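Side-chain contacts in polyisoprenyl-teichoic acid--peptidoglycan teichoic acid transferase TagV (Bacillus subtilis, PDB 6UF3), which belongs to the LytR-CpsA-Psr family of cell-envelope proteins and has an alpha/beta fold built on a mixed six-stranded sheet with helices packed against it: residues Thr62-Ala67 and Glu78-Phe83; Leu28-Leu33 and Ile86-Tyr91; Ile129-Gly134 and Ala143-Arg148; Gly108-Val113 and Ile172-Ser177. One frame throughout, in Å; residues are numbered along the deposited sequence.

Interaction 1 (Thr62-Ala67 and Glu78-Phe83); sequences TKINAA and ETVENF
I64 leans on T79 and V80 with its longer branch, and each step along that branch meets a different neighbour. CB points at the helix but stops short of touching it. From there CG1 stands anti to the backbone N (chi1 -168°), which carries it to the methyl of T79: CG1 of I64 and CG2 of T79 lie 4.0 Å apart, the two side chains running past each other in opposite directions. One bond further on, CD1 of I64 passes beyond T79 and comes to 4.0 Å from CG2 of V80. Three residues later A67 adds a single methyl, its CB 3.9 Å from OG1 of T79. That hydroxyl is satisfied elsewhere, by E75 O of its own helix and by A54 N, so T79 shows both a methyl and an already bonded oxygen to the 62-67 segment. The case illustrates how the residues after strand 62-63 can seat on a helix by side chains alone, with no hydrogen bond between them. Strand 50-51 lies alongside, V51 touching both I64 and T79, while L28 of strand 25-34 closes on I64 where helix 72-84 meets the main sheet.

Interaction 2 (Leu28-Leu33 and Ile86-Tyr91); sequences LIVVTL and IPIDKY
I86 places its CG1 between the backbone N and the carbonyl carbon (chi1 58°), and I88 bends at its second torsion (chi2 -58°), turning CD1 away from the extended course; these two turns bring both CD1 atoms against V30. The bond from CA to CB of I88 does not aim at the strand, yet the tip of the side chain ends up near it. CG1 of V30 is the shared partner: it lies 4.3 Å from CD1 of I86 and equally 4.3 Å from CD1 of I88. Because CD1 of I86 and CD1 of I88 are themselves 4.1 Å apart, the three methyls form a nearly equilateral cluster. T32, two residues along on the same face of the strand, widens the seat, its CG2 meeting CD1 of I86 at 4.2 Å. The end of I86 therefore rests at the step between V30 and T32 and not on one residue alone. In this alpha/beta fold the loop leaving helix 72-84 crosses a face of the central sheet before joining it as strand 90-94, and its isoleucines fill the layer on the way. Strand 25-34 is not the hydrogen-bonding neighbour of strand 90-94, since strand 6-13 runs between them, and the two segments meet through methyl groups, with no hydrogen bond between them. The hydroxyl of T32 is turned to another task, bonding H256 ND1 of the C-terminal helix. V80 and L84 of helix 72-84 and L9 of strand 6-13 also touch V30.

Interaction 3 (Ile129-Gly134 and Ala143-Arg148); sequences IYFKKG and ALAYAR
F131 lays one face of its ring over CD1 of Y146, in a pairing that is neither a parallel stack nor a perpendicular one: the planes are inclined at 50° and the centroids lie 5.7 Å apart. The far end of the phenyl ring reaches past the tyrosine ring to the helix itself, where CE1 of F131 sits 4.0 Å from CB of Y146 and CZ of F131 comes to 3.8 Å from the backbone N of Y146. At the ring's edge, close to its plane, is the methyl of A145, 4.2 Å from CZ of F131. The CB of A145 is also met by CD1 of I129 at 4.1 Å. The alternation of a beta strand explains the pair, since I129 and F131 project from the same side of 129-131. That strand pairs antiparallel with 117-119, and the axes of strand 129-131 and of helical segment 143-148 approach to 9.8 Å at an angle of 68°. It exemplifies the packing of a helix on a small two-stranded sheet: alternate residues of strand 129-131 supply one part of the seat, E119 and F117 of strand 117-119 another. The ring of F117 stacks with that of F131 and also touches Y146, and M136 and L138 of strand 134-138 add further apolar contacts. CG of Y146, anti to the backbone N (chi1 -170°), sets CD1 beside the phenyl, 4.0 Å from CD1 of F131, and the tyrosine hydroxyl is hydrogen-bonded to Q166 OE1 on helix 158-177.

Interaction 4 (Gly108-Val113 and Ile172-Ser177); sequences GIDVDV and IDRMSS
R174 meets the 108-113 segment closely at one corner of its guanidinium group and loosely at the rest. The close part is at G108: NH1 of R174 lies only 2.5 Å from the carbonyl O of G108, which approaches near the guanidinium plane. The N-H to acceptor angle is a poor 125°, so the bond counts as weak and its very short length is doubtful. Above one face of the same group rests I109, with its CD1 4.3 Å from NH1 of R174. The arginine chain is bent at chi2 and chi3 (77° and 65°), which shortens its reach and sets NH1 beside G108 O. Here the end of helix 158-177 reaches the entry of strand 109-113 through one long side chain, the backbones staying well apart. Strand 109-113 pairs antiparallel with 134-138, and helix 158-177 packs beside that small sheet, A170 and L171 touching I109 as well. The other side of the contact is looser and watery. OD2 of D110 stands 4.3 Å from NH1 of R174, opposite charges too far apart for a salt bridge, and a water fills in between them. It donates to OD2 of D110 at 2.6 Å and accepts from the backbone N of D110 at 2.9 Å, whereas its 3.4 Å link from NH1 of R174 is weak. The other carboxylate oxygen of D110, OD1, is hydrogen-bonded to H137 ND1 on the neighbouring strand.

Interactions 1 and 2 adjoin: helix 72-84 of the first packs on strand 25-34 of the second, V80 on V30, and leads through its following loop into 86-91, where E81 OE2 probably bonds to I88 N. Both are buried and have no hydrogen bond across the contact; interaction 2 is made of methyls, while interaction 1 also sets a methyl against a threonine hydroxyl bonded elsewhere. Interactions 3 and 4 also adjoin, joined by the strand pairing in which G134 O probably takes a bond from V113 N. Interaction 3 is buried and aromatic, whereas interaction 4 is only partly buried and relies on a charged side chain and a water. The centres of interactions 1 and 3 are about 29 Å apart.

Interaction 1 (Thr62-Ala67 and Glu78-Phe83)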
loop_
_atom_site.group_PDB
_atom_site.type_symbol
_atom_site.label_atom_id
_atom_site.label_comp_id
_atom_site.label_asym_id
_atom_site.label_seq_id
_atom_site.Cartn_x
_atom_site.Cartn_y
_atom_site.Cartn_z
ATOM N N THR A 62 -12.377 -5.008 -15.153
ATOM C CA THR A 62 -11.348 -6.015 -14.983
ATOM C C THR A 62 -10.792 -5.881 -13.575
ATOM O O THR A 62 -11.283 -5.088 -12.772
ATOM C CB THR A 62 -10.274 -5.881 -16.070
ATOM O OG1 THR A 62 -9.406 -7.018 -16.033
ATOM C CG2 THR A 62 -9.484 -4.607 -15.896
ATOM N N LYS A 63 -9.781 -6.682 -13.262
ATOM C CA LYS A 63 -9.187 -6.621 -11.934
ATOM C C LYS A 63 -8.319 -5.378 -11.808
ATOM O O LYS A 63 -7.640 -4.991 -12.752
ATOM C CB LYS A 63 -8.346 -7.864 -11.669
ATOM C CG LYS A 63 -9.088 -9.151 -11.766
ATOM C CD LYS A 63 -8.152 -10.300 -11.494
ATOM C CE LYS A 63 -8.829 -11.608 -11.770
ATOM N NZ LYS A 63 -8.113 -12.739 -11.131
ATOM N N ILE A 64 -8.328 -4.754 -10.625
ATOM C CA ILE A 64 -7.610 -3.489 -10.497
ATOM C C ILE A 64 -6.104 -3.690 -10.671
ATOM O O ILE A 64 -5.400 -2.779 -11.125
ATOM C CB ILE A 64 -7.952 -2.798 -9.163
ATOM C CG1 ILE A 64 -7.426 -1.360 -9.175
ATOM C CG2 ILE A 64 -7.423 -3.594 -7.963
ATOM C CD1 ILE A 64 -8.027 -0.470 -8.086
ATOM N N ASN A 65 -5.592 -4.884 -10.367
ATOM C CA ASN A 65 -4.150 -5.092 -10.484
ATOM C C ASN A 65 -3.677 -5.059 -11.930
ATOM O O ASN A 65 -2.476 -4.883 -12.172
ATOM C CB ASN A 65 -3.732 -6.402 -9.804
ATOM C CG ASN A 65 -4.243 -7.636 -10.510
ATOM O OD1 ASN A 65 -5.058 -7.560 -11.427
ATOM N ND2 ASN A 65 -3.765 -8.791 -10.077
ATOM N N ALA A 66 -4.589 -5.190 -12.897
ATOM C CA ALA A 66 -4.188 -5.072 -14.295
ATOM C C ALA A 66 -3.912 -3.630 -14.701
ATOM O O ALA A 66 -3.291 -3.414 -15.750
ATOM C CB ALA A 66 -5.257 -5.675 -15.209
ATOM N N ALA A 67 -4.343 -2.643 -13.901
ATOM C CA ALA A 67 -4.152 -1.250 -14.306
ATOM C C ALA A 67 -2.680 -0.930 -14.530
ATOM O O ALA A 67 -2.328 -0.246 -15.492
ATOM C CB ALA A 67 -4.740 -0.296 -13.262
ATOM N N GLU A 78 -4.852 6.778 -11.563
ATOM C CA GLU A 78 -6.137 7.299 -12.014
ATOM C C GLU A 78 -7.264 6.303 -11.769
ATOM O O GLU A 78 -8.397 6.699 -11.467
ATOM C CB GLU A 78 -6.057 7.664 -13.495
ATOM C CG GLU A 78 -6.962 8.808 -13.873
ATOM C CD GLU A 78 -7.055 9.014 -15.381
ATOM O OE1 GLU A 78 -6.385 8.274 -16.132
ATOM O OE2 GLU A 78 -7.804 9.915 -15.806
ATOM N N THR A 79 -6.983 5.006 -11.905
ATOM C CA THR A 79 -8.006 4.007 -11.628
ATOM C C THR A 79 -8.399 4.016 -10.151
ATOM O O THR A 79 -9.589 3.920 -9.822
ATOM C CB THR A 79 -7.518 2.623 -12.066
ATOM O OG1 THR A 79 -7.293 2.639 -13.482
ATOM C CG2 THR A 79 -8.565 1.547 -11.744
ATOM N N VAL A 80 -7.420 4.184 -9.257
ATOM C CA VAL A 80 -7.722 4.286 -7.830
ATOM C C VAL A 80 -8.477 5.573 -7.526
ATOM O O VAL A 80 -9.427 5.576 -6.730
ATOM C CB VAL A 80 -6.420 4.169 -7.014
ATOM C CG1 VAL A 80 -6.672 4.553 -5.539
ATOM C CG2 VAL A 80 -5.889 2.755 -7.110
ATOM N N GLU A 81 -8.070 6.689 -8.140
ATOM C CA GLU A 81 -8.808 7.945 -7.977
ATOM C C GLU A 81 -10.282 7.773 -8.349
ATOM O O GLU A 81 -11.181 8.228 -7.631
ATOM C CB GLU A 81 -8.172 9.050 -8.826
ATOM C CG GLU A 81 -6.869 9.594 -8.230
ATOM C CD GLU A 81 -6.228 10.680 -9.071
ATOM O OE1 GLU A 81 -6.306 10.624 -10.325
ATOM O OE2 GLU A 81 -5.635 11.612 -8.484
ATOM N N ASN A 82 -10.547 7.136 -9.485
ATOM C CA ASN A 82 -11.927 6.949 -9.920
ATOM C C ASN A 82 -12.686 6.020 -8.979
ATOM O O ASN A 82 -13.872 6.243 -8.693
ATOM C CB ASN A 82 -11.943 6.389 -11.339
ATOM C CG ASN A 82 -11.525 7.413 -12.374
ATOM O OD1 ASN A 82 -11.293 8.579 -12.050
ATOM N ND2 ASN A 82 -11.442 6.988 -13.636
ATOM N N PHE A 83 -12.022 4.968 -8.505
ATOM C CA PHE A 83 -12.664 3.998 -7.628
ATOM C C PHE A 83 -13.032 4.614 -6.282
ATOM O O PHE A 83 -14.141 4.389 -5.772
ATOM C CB PHE A 83 -11.735 2.799 -7.441
ATOM C CG PHE A 83 -12.307 1.716 -6.585
ATOM C CD1 PHE A 83 -13.445 1.035 -6.969
ATOM C CD2 PHE A 83 -11.692 1.366 -5.393
ATOM C CE1 PHE A 83 -13.966 0.031 -6.176
ATOM C CE2 PHE A 83 -12.211 0.364 -4.601
ATOM C CZ PHE A 83 -13.351 -0.300 -4.993
#

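Interaction 2 (Leu28-Leu33 and Ile86-Tyr91)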
loop_
_atom_site.group_PDB
_atom_site.type_symbol
_atom_site.label_atom_id
_atom_site.label_comp_id
_atom_site.label_asym_id
_atom_site.label_seq_id
_atom_site.Cartn_x
_atom_site.Cartn_y
_atom_site.Cartn_z
ATOM N N LEU A 28 -1.803 -2.650 -3.132
ATOM C CA LEU A 28 -2.351 -1.307 -3.313
ATOM C C LEU A 28 -2.878 -0.823 -1.975
ATOM O O LEU A 28 -3.893 -1.338 -1.498
ATOM C CB LEU A 28 -3.492 -1.288 -4.326
ATOM C CG LEU A 28 -3.134 -1.564 -5.792
ATOM C CD1 LEU A 28 -4.419 -1.619 -6.583
ATOM C CD2 LEU A 28 -2.198 -0.524 -6.369
ATOM N N ILE A 29 -2.221 0.175 -1.387
ATOM C CA ILE A 29 -2.653 0.718 -0.102
ATOM C C ILE A 29 -2.740 2.231 -0.206
ATOM O O ILE A 29 -1.775 2.886 -0.602
ATOM C CB ILE A 29 -1.696 0.320 1.032
ATOM C CG1 ILE A 29 -1.607 -1.202 1.147
ATOM C CG2 ILE A 29 -2.198 0.927 2.350
ATOM C CD1 ILE A 29 -0.461 -1.706 2.016
ATOM N N VAL A 30 -3.882 2.790 0.182
ATOM C CA VAL A 30 -4.095 4.231 0.201
ATOM C C VAL A 30 -4.047 4.700 1.648
ATOM O O VAL A 30 -4.685 4.099 2.520
ATOM C CB VAL A 30 -5.441 4.597 -0.439
ATOM C CG1 VAL A 30 -5.773 6.058 -0.211
ATOM C CG2 VAL A 30 -5.372 4.296 -1.945
ATOM N N VAL A 31 -3.288 5.764 1.902
ATOM C CA VAL A 31 -3.273 6.428 3.207
ATOM C C VAL A 31 -3.716 7.866 2.989
ATOM O O VAL A 31 -3.228 8.532 2.070
ATOM C CB VAL A 31 -1.876 6.374 3.854
ATOM C CG1 VAL A 31 -1.842 7.199 5.152
ATOM C CG2 VAL A 31 -1.466 4.936 4.118
ATOM N N THR A 32 -4.652 8.345 3.808
ATOM C CA THR A 32 -5.018 9.754 3.795
ATOM C C THR A 32 -4.518 10.399 5.087
ATOM O O THR A 32 -4.507 9.763 6.142
ATOM C CB THR A 32 -6.532 9.967 3.613
ATOM O OG1 THR A 32 -7.260 9.248 4.615
ATOM C CG2 THR A 32 -6.985 9.449 2.243
ATOM N N LEU A 33 -4.066 11.638 4.986
ATOM C CA LEU A 33 -3.416 12.324 6.100
ATOM C C LEU A 33 -4.043 13.695 6.288
ATOM O O LEU A 33 -4.290 14.425 5.319
ATOM C CB LEU A 33 -1.898 12.458 5.855
ATOM C CG LEU A 33 -1.064 11.179 5.696
ATOM C CD1 LEU A 33 -0.972 10.752 4.220
ATOM C CD2 LEU A 33 0.327 11.367 6.259
ATOM N N ILE A 86 -11.508 10.163 -4.813
ATOM C CA ILE A 86 -10.638 11.124 -4.132
ATOM C C ILE A 86 -9.431 11.379 -5.016
ATOM O O ILE A 86 -9.084 10.558 -5.874
ATOM C CB ILE A 86 -10.183 10.629 -2.742
ATOM C CG1 ILE A 86 -9.445 9.284 -2.832
ATOM C CG2 ILE A 86 -11.355 10.594 -1.759
ATOM C CD1 ILE A 86 -8.471 9.041 -1.668
ATOM N N PRO A 87 -8.783 12.523 -4.848
ATOM C CA PRO A 87 -7.494 12.722 -5.511
ATOM C C PRO A 87 -6.398 11.941 -4.807
ATOM O O PRO A 87 -6.412 11.767 -3.585
ATOM C CB PRO A 87 -7.268 14.235 -5.398
ATOM C CG PRO A 87 -8.086 14.663 -4.253
ATOM C CD PRO A 87 -9.246 13.727 -4.139
ATOM N N ILE A 88 -5.430 11.479 -5.595
ATOM C CA ILE A 88 -4.245 10.794 -5.088
ATOM C C ILE A 88 -3.085 11.765 -5.289
ATOM O O ILE A 88 -2.590 11.954 -6.405
ATOM C CB ILE A 88 -3.985 9.452 -5.794
ATOM C CG1 ILE A 88 -5.038 8.398 -5.421
ATOM C CG2 ILE A 88 -2.557 8.941 -5.494
ATOM C CD1 ILE A 88 -5.135 8.093 -3.919
ATOM N N ASP A 89 -2.650 12.410 -4.212
ATOM C CA ASP A 89 -1.663 13.472 -4.359
ATOM C C ASP A 89 -0.251 12.927 -4.537
ATOM O O ASP A 89 0.527 13.460 -5.340
ATOM C CB ASP A 89 -1.739 14.400 -3.139
ATOM C CG ASP A 89 -3.136 14.965 -2.943
ATOM O OD1 ASP A 89 -3.566 15.805 -3.769
ATOM O OD2 ASP A 89 -3.825 14.537 -1.999
ATOM N N LYS A 90 0.104 11.886 -3.787
ATOM C CA LYS A 90 1.453 11.339 -3.775
ATOM C C LYS A 90 1.397 9.853 -4.079
ATOM O O LYS A 90 0.405 9.181 -3.788
ATOM C CB LYS A 90 2.151 11.547 -2.402
ATOM C CG LYS A 90 2.321 12.997 -2.021
ATOM C CD LYS A 90 3.283 13.700 -2.996
ATOM C CE LYS A 90 3.679 15.070 -2.472
ATOM N NZ LYS A 90 4.664 15.794 -3.330
ATOM N N TYR A 91 2.480 9.337 -4.651
ATOM C CA TYR A 91 2.588 7.915 -4.927
ATOM C C TYR A 91 3.960 7.422 -4.496
ATOM O O TYR A 91 4.945 8.167 -4.496
ATOM C CB TYR A 91 2.349 7.581 -6.426
ATOM C CG TYR A 91 3.314 8.267 -7.358
ATOM C CD1 TYR A 91 4.540 7.694 -7.672
ATOM C CD2 TYR A 91 3.006 9.500 -7.909
ATOM C CE1 TYR A 91 5.431 8.336 -8.512
ATOM C CE2 TYR A 91 3.886 10.142 -8.754
ATOM C CZ TYR A 91 5.092 9.561 -9.042
ATOM O OH TYR A 91 5.958 10.217 -9.878
#

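Interaction 3 (Ile129-Gly134 and Ala143-Arg148)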
loop_
_atom_site.group_PDB
_atom_site.type_symbol
_atom_site.label_atom_id
_atom_site.label_comp_id
_atom_site.label_asym_id
_atom_site.label_seq_id
_atom_site.Cartn_x
_atom_site.Cartn_y
_atom_site.Cartn_z
ATOM N N ILE A 129 12.744 -20.133 4.924
ATOM C CA ILE A 129 12.581 -19.061 5.901
ATOM C C ILE A 129 11.424 -19.434 6.817
ATOM O O ILE A 129 10.279 -19.550 6.361
ATOM C CB ILE A 129 12.323 -17.705 5.224
ATOM C CG1 ILE A 129 13.505 -17.313 4.338
ATOM C CG2 ILE A 129 12.062 -16.631 6.268
ATOM C CD1 ILE A 129 13.300 -16.013 3.593
ATOM N N TYR A 130 11.719 -19.604 8.104
ATOM C CA TYR A 130 10.738 -20.049 9.088
ATOM C C TYR A 130 10.232 -18.863 9.902
ATOM O O TYR A 130 11.024 -18.037 10.366
ATOM C CB TYR A 130 11.344 -21.109 10.010
ATOM C CG TYR A 130 11.910 -22.302 9.268
ATOM C CD1 TYR A 130 13.282 -22.479 9.140
ATOM C CD2 TYR A 130 11.073 -23.249 8.696
ATOM C CE1 TYR A 130 13.803 -23.566 8.459
ATOM C CE2 TYR A 130 11.582 -24.335 8.010
ATOM C CZ TYR A 130 12.949 -24.491 7.896
ATOM O OH TYR A 130 13.464 -25.573 7.219
ATOM N N PHE A 131 8.914 -18.788 10.072
ATOM C CA PHE A 131 8.253 -17.764 10.867
ATOM C C PHE A 131 7.504 -18.448 12.000
ATOM O O PHE A 131 6.724 -19.380 11.762
ATOM C CB PHE A 131 7.266 -16.941 10.029
ATOM C CG PHE A 131 7.884 -16.252 8.837
ATOM C CD1 PHE A 131 8.378 -14.963 8.947
ATOM C CD2 PHE A 131 7.942 -16.882 7.602
ATOM C CE1 PHE A 131 8.935 -14.316 7.855
ATOM C CE2 PHE A 131 8.497 -16.243 6.502
ATOM C CZ PHE A 131 8.994 -14.957 6.628
ATOM N N LYS A 132 7.735 -17.979 13.224
ATOM C CA LYS A 132 7.076 -18.499 14.412
ATOM C C LYS A 132 6.060 -17.483 14.914
ATOM O O LYS A 132 6.333 -16.281 14.938
ATOM C CB LYS A 132 8.095 -18.819 15.511
ATOM N N LYS A 133 4.885 -17.975 15.305
ATOM C CA LYS A 133 3.815 -17.109 15.785
ATOM C C LYS A 133 4.307 -16.228 16.927
ATOM O O LYS A 133 4.987 -16.699 17.840
ATOM C CB LYS A 133 2.630 -17.961 16.247
ATOM C CG LYS A 133 1.512 -17.183 16.913
ATOM C CD LYS A 133 0.306 -18.082 17.154
ATOM C CE LYS A 133 -0.556 -17.562 18.286
ATOM N NZ LYS A 133 -1.124 -16.223 17.972
ATOM N N GLY A 134 3.963 -14.952 16.874
ATOM C CA GLY A 134 4.428 -13.998 17.858
ATOM C C GLY A 134 5.349 -12.967 17.235
ATOM O O GLY A 134 5.465 -12.843 16.014
ATOM N N ALA A 143 11.063 -10.115 5.215
ATOM C CA ALA A 143 9.860 -9.296 5.129
ATOM C C ALA A 143 9.175 -9.470 3.780
ATOM O O ALA A 143 7.938 -9.483 3.703
ATOM C CB ALA A 143 10.202 -7.826 5.378
ATOM N N LEU A 144 9.965 -9.633 2.713
ATOM C CA LEU A 144 9.395 -9.919 1.396
ATOM C C LEU A 144 8.675 -11.258 1.393
ATOM O O LEU A 144 7.541 -11.364 0.902
ATOM C CB LEU A 144 10.491 -9.902 0.329
ATOM C CG LEU A 144 9.990 -10.163 -1.098
ATOM C CD1 LEU A 144 9.035 -9.051 -1.494
ATOM C CD2 LEU A 144 11.135 -10.284 -2.100
ATOM N N ALA A 145 9.322 -12.301 1.929
ATOM C CA ALA A 145 8.670 -13.608 1.981
ATOM C C ALA A 145 7.395 -13.550 2.815
ATOM O O ALA A 145 6.394 -14.195 2.481
ATOM C CB ALA A 145 9.627 -14.666 2.535
ATOM N N TYR A 146 7.423 -12.785 3.910
ATOM C CA TYR A 146 6.236 -12.580 4.732
ATOM C C TYR A 146 5.111 -11.940 3.925
ATOM O O TYR A 146 3.951 -12.363 4.018
ATOM C CB TYR A 146 6.609 -11.708 5.935
ATOM C CG TYR A 146 5.549 -11.586 7.005
ATOM C CD1 TYR A 146 5.286 -12.638 7.868
ATOM C CD2 TYR A 146 4.821 -10.406 7.158
ATOM C CE1 TYR A 146 4.330 -12.525 8.860
ATOM C CE2 TYR A 146 3.855 -10.283 8.146
ATOM C CZ TYR A 146 3.617 -11.348 8.993
ATOM O OH TYR A 146 2.667 -11.252 9.977
ATOM N N ALA A 147 5.444 -10.923 3.123
ATOM C CA ALA A 147 4.434 -10.222 2.334
ATOM C C ALA A 147 3.883 -11.089 1.216
ATOM O O ALA A 147 2.723 -10.921 0.825
ATOM C CB ALA A 147 5.015 -8.940 1.739
ATOM N N ARG A 148 4.688 -12.020 0.699
ATOM C CA ARG A 148 4.306 -12.785 -0.485
ATOM C C ARG A 148 3.562 -14.076 -0.172
ATOM O O ARG A 148 2.918 -14.628 -1.074
ATOM C CB ARG A 148 5.545 -13.123 -1.320
ATOM C CG ARG A 148 6.174 -11.931 -2.014
ATOM C CD ARG A 148 7.466 -12.322 -2.717
ATOM N NE ARG A 148 7.230 -13.117 -3.923
ATOM C CZ ARG A 148 8.155 -13.867 -4.510
ATOM N NH1 ARG A 148 9.380 -13.935 -3.999
ATOM N NH2 ARG A 148 7.854 -14.556 -5.603
#

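Interaction 4 (Gly108-Val113 and Ile172-Ser177)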
loop_
_atom_site.group_PDB
_atom_site.type_symbol
_atom_site.label_atom_id
_atom_site.label_comp_id
_atom_site.label_asym_id
_atom_site.label_seq_id
_atom_site.Cartn_x
_atom_site.Cartn_y
_atom_site.Cartn_z
ATOM N N GLY A 108 15.557 -3.643 9.467
ATOM C CA GLY A 108 14.545 -4.645 9.729
ATOM C C GLY A 108 13.277 -4.041 10.304
ATOM O O GLY A 108 13.205 -2.860 10.654
ATOM N N ILE A 109 12.249 -4.887 10.428
ATOM C CA ILE A 109 10.926 -4.430 10.825
ATOM C C ILE A 109 10.307 -5.416 11.811
ATOM O O ILE A 109 10.523 -6.626 11.729
ATOM C CB ILE A 109 10.042 -4.229 9.566
ATOM C CG1 ILE A 109 9.064 -3.090 9.777
ATOM C CG2 ILE A 109 9.366 -5.533 9.114
ATOM C CD1 ILE A 109 9.725 -1.769 10.058
ATOM N N ASP A 110 9.529 -4.898 12.755
ATOM C CA ASP A 110 8.909 -5.735 13.773
ATOM C C ASP A 110 7.455 -6.007 13.410
ATOM O O ASP A 110 6.693 -5.073 13.147
ATOM C CB ASP A 110 9.012 -5.062 15.138
ATOM C CG ASP A 110 10.456 -4.880 15.567
ATOM O OD1 ASP A 110 11.048 -5.857 16.059
ATOM O OD2 ASP A 110 11.013 -3.782 15.353
ATOM N N VAL A 111 7.079 -7.289 13.375
ATOM C CA VAL A 111 5.703 -7.675 13.075
ATOM C C VAL A 111 5.257 -8.770 14.033
ATOM O O VAL A 111 6.058 -9.541 14.565
ATOM C CB VAL A 111 5.501 -8.157 11.616
ATOM C CG1 VAL A 111 5.769 -7.032 10.608
ATOM C CG2 VAL A 111 6.363 -9.379 11.327
ATOM N N ASP A 112 3.944 -8.842 14.231
ATOM C CA ASP A 112 3.317 -9.878 15.048
ATOM C C ASP A 112 2.836 -10.985 14.112
ATOM O O ASP A 112 1.779 -10.868 13.486
ATOM C CB ASP A 112 2.176 -9.296 15.873
ATOM C CG ASP A 112 1.748 -10.211 17.005
ATOM O OD1 ASP A 112 2.343 -11.300 17.154
ATOM O OD2 ASP A 112 0.817 -9.836 17.748
ATOM N N VAL A 113 3.626 -12.051 14.008
ATOM C CA VAL A 113 3.330 -13.181 13.122
ATOM C C VAL A 113 2.087 -13.913 13.618
ATOM O O VAL A 113 2.007 -14.260 14.813
ATOM C CB VAL A 113 4.539 -14.130 13.062
ATOM C CG1 VAL A 113 4.221 -15.359 12.228
ATOM C CG2 VAL A 113 5.746 -13.393 12.498
ATOM N N ILE A 172 5.459 2.933 9.634
ATOM C CA ILE A 172 4.931 4.167 10.210
ATOM C C ILE A 172 5.351 4.299 11.666
ATOM O O ILE A 172 5.731 5.382 12.123
ATOM C CB ILE A 172 3.396 4.209 10.061
ATOM C CG1 ILE A 172 3.012 4.373 8.589
ATOM C CG2 ILE A 172 2.803 5.334 10.910
ATOM C CD1 ILE A 172 1.547 4.138 8.289
ATOM N N ASP A 173 5.272 3.205 12.424
ATOM C CA ASP A 173 5.647 3.255 13.833
ATOM C C ASP A 173 7.127 3.551 13.990
ATOM O O ASP A 173 7.525 4.328 14.870
ATOM C CB ASP A 173 5.282 1.938 14.525
ATOM C CG ASP A 173 3.791 1.808 14.747
ATOM O OD1 ASP A 173 3.147 2.867 14.815
ATOM O OD2 ASP A 173 3.272 0.675 14.840
ATOM N N ARG A 174 7.957 2.949 13.136
ATOM C CA ARG A 174 9.388 3.215 13.205
ATOM C C ARG A 174 9.680 4.684 12.938
ATOM O O ARG A 174 10.405 5.331 13.700
ATOM C CB ARG A 174 10.142 2.332 12.217
ATOM C CG ARG A 174 11.579 2.751 12.086
ATOM C CD ARG A 174 12.354 2.265 13.293
ATOM N NE ARG A 174 12.382 0.811 13.298
ATOM C CZ ARG A 174 13.176 0.092 12.513
ATOM N NH1 ARG A 174 13.143 -1.231 12.560
ATOM N NH2 ARG A 174 14.009 0.705 11.684
ATOM N N MET A 175 9.112 5.234 11.864
ATOM C CA MET A 175 9.357 6.645 11.583
ATOM C C MET A 175 8.779 7.539 12.676
ATOM O O MET A 175 9.408 8.530 13.056
ATOM C CB MET A 175 8.805 7.028 10.203
ATOM C CG MET A 175 7.372 7.567 10.197
ATOM S SD MET A 175 6.905 8.450 8.684
ATOM C CE MET A 175 5.612 9.514 9.308
ATOM N N SER A 176 7.617 7.190 13.230
ATOM C CA SER A 176 6.993 8.058 14.219
ATOM C C SER A 176 7.764 8.064 15.524
ATOM O O SER A 176 7.743 9.067 16.240
ATOM C CB SER A 176 5.550 7.628 14.476
ATOM O OG SER A 176 4.761 7.791 13.313
ATOM N N SER A 177 8.436 6.966 15.849
ATOM C CA SER A 177 9.130 6.883 17.125
ATOM C C SER A 177 10.563 7.395 17.062
ATOM O O SER A 177 11.174 7.600 18.116
ATOM C CB SER A 177 9.115 5.442 17.643
ATOM O OG SER A 177 9.806 4.575 16.768
HETATM O O HOH W 1 10.002 -2.151 13.545
#